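Local coordinates for protein succinate-semialdehyde dehydrogenase (Streptococcus pyogenes MGAS1882, PDB 4OHT) that probably oxidises succinate semialdehyde to succinate with NADP as the electron acceptor, at residues G123-V128 / V148-V153. Numbering follows the deposited sequence.
Sequences GVILAV and VGNPMV. With NAP (NADP nicotinamide-adenine-dinucleotide phosphate), chain C.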
loop_
_atom_site.group_PDB
_atom_site.type_symbol
_atom_site.label_atom_id
_atom_site.label_comp_id
_atom_site.label_asym_id
_atom_site.label_seq_id
_atom_site.Cartn_x
_atom_site.Cartn_y
_atom_site.Cartn_z
ATOM N N GLY A 123 -13.052 -2.044 6.971
ATOM C CA GLY A 123 -14.213 -2.593 6.298
ATOM C C GLY A 123 -14.038 -4.032 5.860
ATOM O O GLY A 123 -13.225 -4.770 6.423
ATOM N N VAL A 124 -14.808 -4.425 4.848
ATOM C CA VAL A 124 -14.758 -5.775 4.306
ATOM C C VAL A 124 -13.578 -5.919 3.347
ATOM O O VAL A 124 -13.397 -5.111 2.430
ATOM C CB VAL A 124 -16.066 -6.128 3.559
ATOM C CG1 VAL A 124 -15.981 -7.536 2.989
ATOM C CG2 VAL A 124 -17.249 -6.016 4.508
ATOM N N ILE A 125 -12.790 -6.964 3.569
ATOM C CA ILE A 125 -11.612 -7.241 2.768
ATOM C C ILE A 125 -11.813 -8.477 1.900
ATOM O O ILE A 125 -12.296 -9.508 2.373
ATOM C CB ILE A 125 -10.380 -7.500 3.673
ATOM C CG1 ILE A 125 -10.100 -6.281 4.558
ATOM C CG2 ILE A 125 -9.171 -7.857 2.812
ATOM C CD1 ILE A 125 -9.741 -5.007 3.779
ATOM N N LEU A 126 -11.439 -8.371 0.628
ATOM C CA LEU A 126 -11.534 -9.500 -0.287
ATOM C C LEU A 126 -10.157 -10.139 -0.400
ATOM O O LEU A 126 -9.160 -9.446 -0.622
ATOM C CB LEU A 126 -11.971 -9.049 -1.679
ATOM C CG LEU A 126 -11.711 -10.093 -2.774
ATOM C CD1 LEU A 126 -12.597 -11.323 -2.540
ATOM C CD2 LEU A 126 -11.977 -9.483 -4.155
ATOM N N ALA A 127 -10.103 -11.458 -0.246
ATOM C CA ALA A 127 -8.851 -12.194 -0.363
ATOM C C ALA A 127 -8.980 -13.172 -1.525
ATOM O O ALA A 127 -9.957 -13.919 -1.608
ATOM C CB ALA A 127 -8.544 -12.961 0.942
ATOM N N VAL A 128 -8.002 -13.143 -2.425
ATOM C CA VAL A 128 -7.970 -14.037 -3.580
ATOM C C VAL A 128 -6.728 -14.881 -3.352
ATOM O O VAL A 128 -5.622 -14.348 -3.295
ATOM C CB VAL A 128 -7.845 -13.248 -4.902
ATOM C CG1 VAL A 128 -7.912 -14.205 -6.097
ATOM C CG2 VAL A 128 -8.961 -12.219 -4.987
ATOM N N VAL A 148 -8.096 -7.408 13.767
ATOM C CA VAL A 148 -8.278 -5.965 13.632
ATOM C C VAL A 148 -9.768 -5.638 13.553
ATOM O O VAL A 148 -10.197 -4.572 13.994
ATOM C CB VAL A 148 -7.577 -5.364 12.358
ATOM C CG1 VAL A 148 -6.142 -5.864 12.244
ATOM C CG2 VAL A 148 -8.366 -5.689 11.121
ATOM N N GLY A 149 -10.554 -6.552 12.991
ATOM C CA GLY A 149 -11.982 -6.311 12.876
ATOM C C GLY A 149 -12.492 -6.129 11.451
ATOM O O GLY A 149 -13.572 -5.580 11.249
ATOM N N ASN A 150 -11.719 -6.570 10.461
ATOM C CA ASN A 150 -12.143 -6.462 9.064
ATOM C C ASN A 150 -12.790 -7.777 8.609
ATOM O O ASN A 150 -12.107 -8.790 8.483
ATOM C CB ASN A 150 -10.950 -6.185 8.134
ATOM C CG ASN A 150 -10.302 -4.828 8.371
ATOM O OD1 ASN A 150 -10.971 -3.849 8.697
ATOM N ND2 ASN A 150 -8.987 -4.762 8.176
ATOM N N PRO A 151 -14.114 -7.787 8.372
ATOM C CA PRO A 151 -14.712 -9.048 7.926
ATOM C C PRO A 151 -14.058 -9.427 6.590
ATOM O O PRO A 151 -13.599 -8.550 5.845
ATOM C CB PRO A 151 -16.189 -8.693 7.772
ATOM C CG PRO A 151 -16.384 -7.628 8.825
ATOM C CD PRO A 151 -15.150 -6.777 8.649
ATOM N N MET A 152 -14.029 -10.715 6.276
ATOM C CA MET A 152 -13.391 -11.152 5.043
ATOM C C MET A 152 -14.219 -12.032 4.096
ATOM O O MET A 152 -15.031 -12.848 4.535
ATOM C CB MET A 152 -12.096 -11.883 5.404
ATOM C CG MET A 152 -11.366 -12.497 4.228
ATOM S SD MET A 152 -9.760 -13.168 4.704
ATOM C CE MET A 152 -8.873 -11.628 5.048
ATOM N N VAL A 153 -14.017 -11.839 2.791
ATOM C CA VAL A 153 -14.676 -12.667 1.782
ATOM C C VAL A 153 -13.538 -13.283 0.983
ATOM O O VAL A 153 -12.568 -12.603 0.621
ATOM C CB VAL A 153 -15.652 -11.880 0.852
ATOM C CG1 VAL A 153 -16.873 -11.458 1.657
ATOM C CG2 VAL A 153 -14.963 -10.676 0.209
HETATM P PA NAP C . -3.382 -17.796 -10.178
HETATM O O1A NAP C . -3.176 -16.320 -10.361
HETATM O O2A NAP C . -3.633 -18.443 -11.484
HETATM O O5B NAP C . -4.624 -17.997 -9.192
HETATM C C5B NAP C . -4.552 -17.449 -7.876
HETATM C C4B NAP C . -5.946 -17.000 -7.521
HETATM O O4B NAP C . -6.318 -15.871 -8.346
HETATM C C3B NAP C . -6.915 -18.096 -7.862
HETATM O O3B NAP C . -7.959 -18.075 -6.896
HETATM C C2B NAP C . -7.419 -17.710 -9.203
HETATM O O2B NAP C . -8.715 -18.255 -9.455
HETATM C C1B NAP C . -7.513 -16.232 -9.071
HETATM N N9A NAP C . -7.550 -15.555 -10.305
HETATM C C8A NAP C . -6.638 -15.640 -11.298
HETATM N N7A NAP C . -6.975 -14.782 -12.299
HETATM C C5A NAP C . -8.138 -14.114 -11.952
HETATM C C6A NAP C . -8.921 -13.041 -12.495
HETATM N N6A NAP C . -8.663 -12.503 -13.735
HETATM N N1A NAP C . -9.957 -12.557 -11.774
HETATM C C2A NAP C . -10.253 -13.058 -10.593
HETATM N N3A NAP C . -9.554 -14.068 -10.037
HETATM C C4A NAP C . -8.510 -14.616 -10.672
HETATM O O3 NAP C . -2.123 -18.482 -9.507
HETATM P PN NAP C . -2.119 -20.047 -9.116
HETATM O O1N NAP C . -1.996 -20.846 -10.377
HETATM O O2N NAP C . -3.413 -20.389 -8.409
HETATM O O5D NAP C . -0.932 -20.330 -8.221
HETATM P P2B NAP C . -8.927 -19.594 -10.333
HETATM O O1X NAP C . -10.415 -19.828 -10.432
HETATM O O2X NAP C . -8.387 -19.397 -11.693
HETATM O O3X NAP C . -8.261 -20.768 -9.689
#
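Strand 124-128 and the start of strand 152-155 run parallel, Ile125 bridging to Met152 and Leu126 to Val153, joined by three nearly straight backbone hydrogen bonds: Ile125 N to Pro151 O, Val153 N to Ile125 O and Ala127 N to Val153 O, each 2.9 Å. Asn150, whose CB points toward 123-128, lays OD1 by Gly123 N at 3.3 Å, a long hydrogen bond arriving from above the carbonyl plane; OD1 also receives Thr122 N, while ND2 donates to Asn145 OD1 and Phe446 O, so a buried amide is held at both ends. Gly123 suits its place because a CB at its backbone angles would collide with the preceding carbonyl. The connection is a beta-alpha-beta unit of the Rossmann-like coenzyme domain: strand 124-128, helix 136-148, then strand 152-155, with Gly149, at positive phi, closing the helix in a Schellman motif. On one face the extended first two torsions of unbranched Met152 (chi1 175°, chi2 173°) bring SD 4.0 Å from Ala127 CB, and the bend at chi3 (-69°) puts CE 4.4 Å from Ile125 CG2; the side chain also packs on Val141 and Phe142 of that helix, and Ile125 CG1 lies 3.7 Å from Asn150 CB. On the face of Leu126 and Val153 the two side chains meet at about a right angle, Leu126 CD1 3.7 Å from Val153 CG2, beta-branched valine filling the sheet surface close to the backbone. At the carboxyl end of its strand, where dinucleotides bind in such folds, Val128 CG1 approaches the adenosine ribose of NADP, 3.2 Å from O4B.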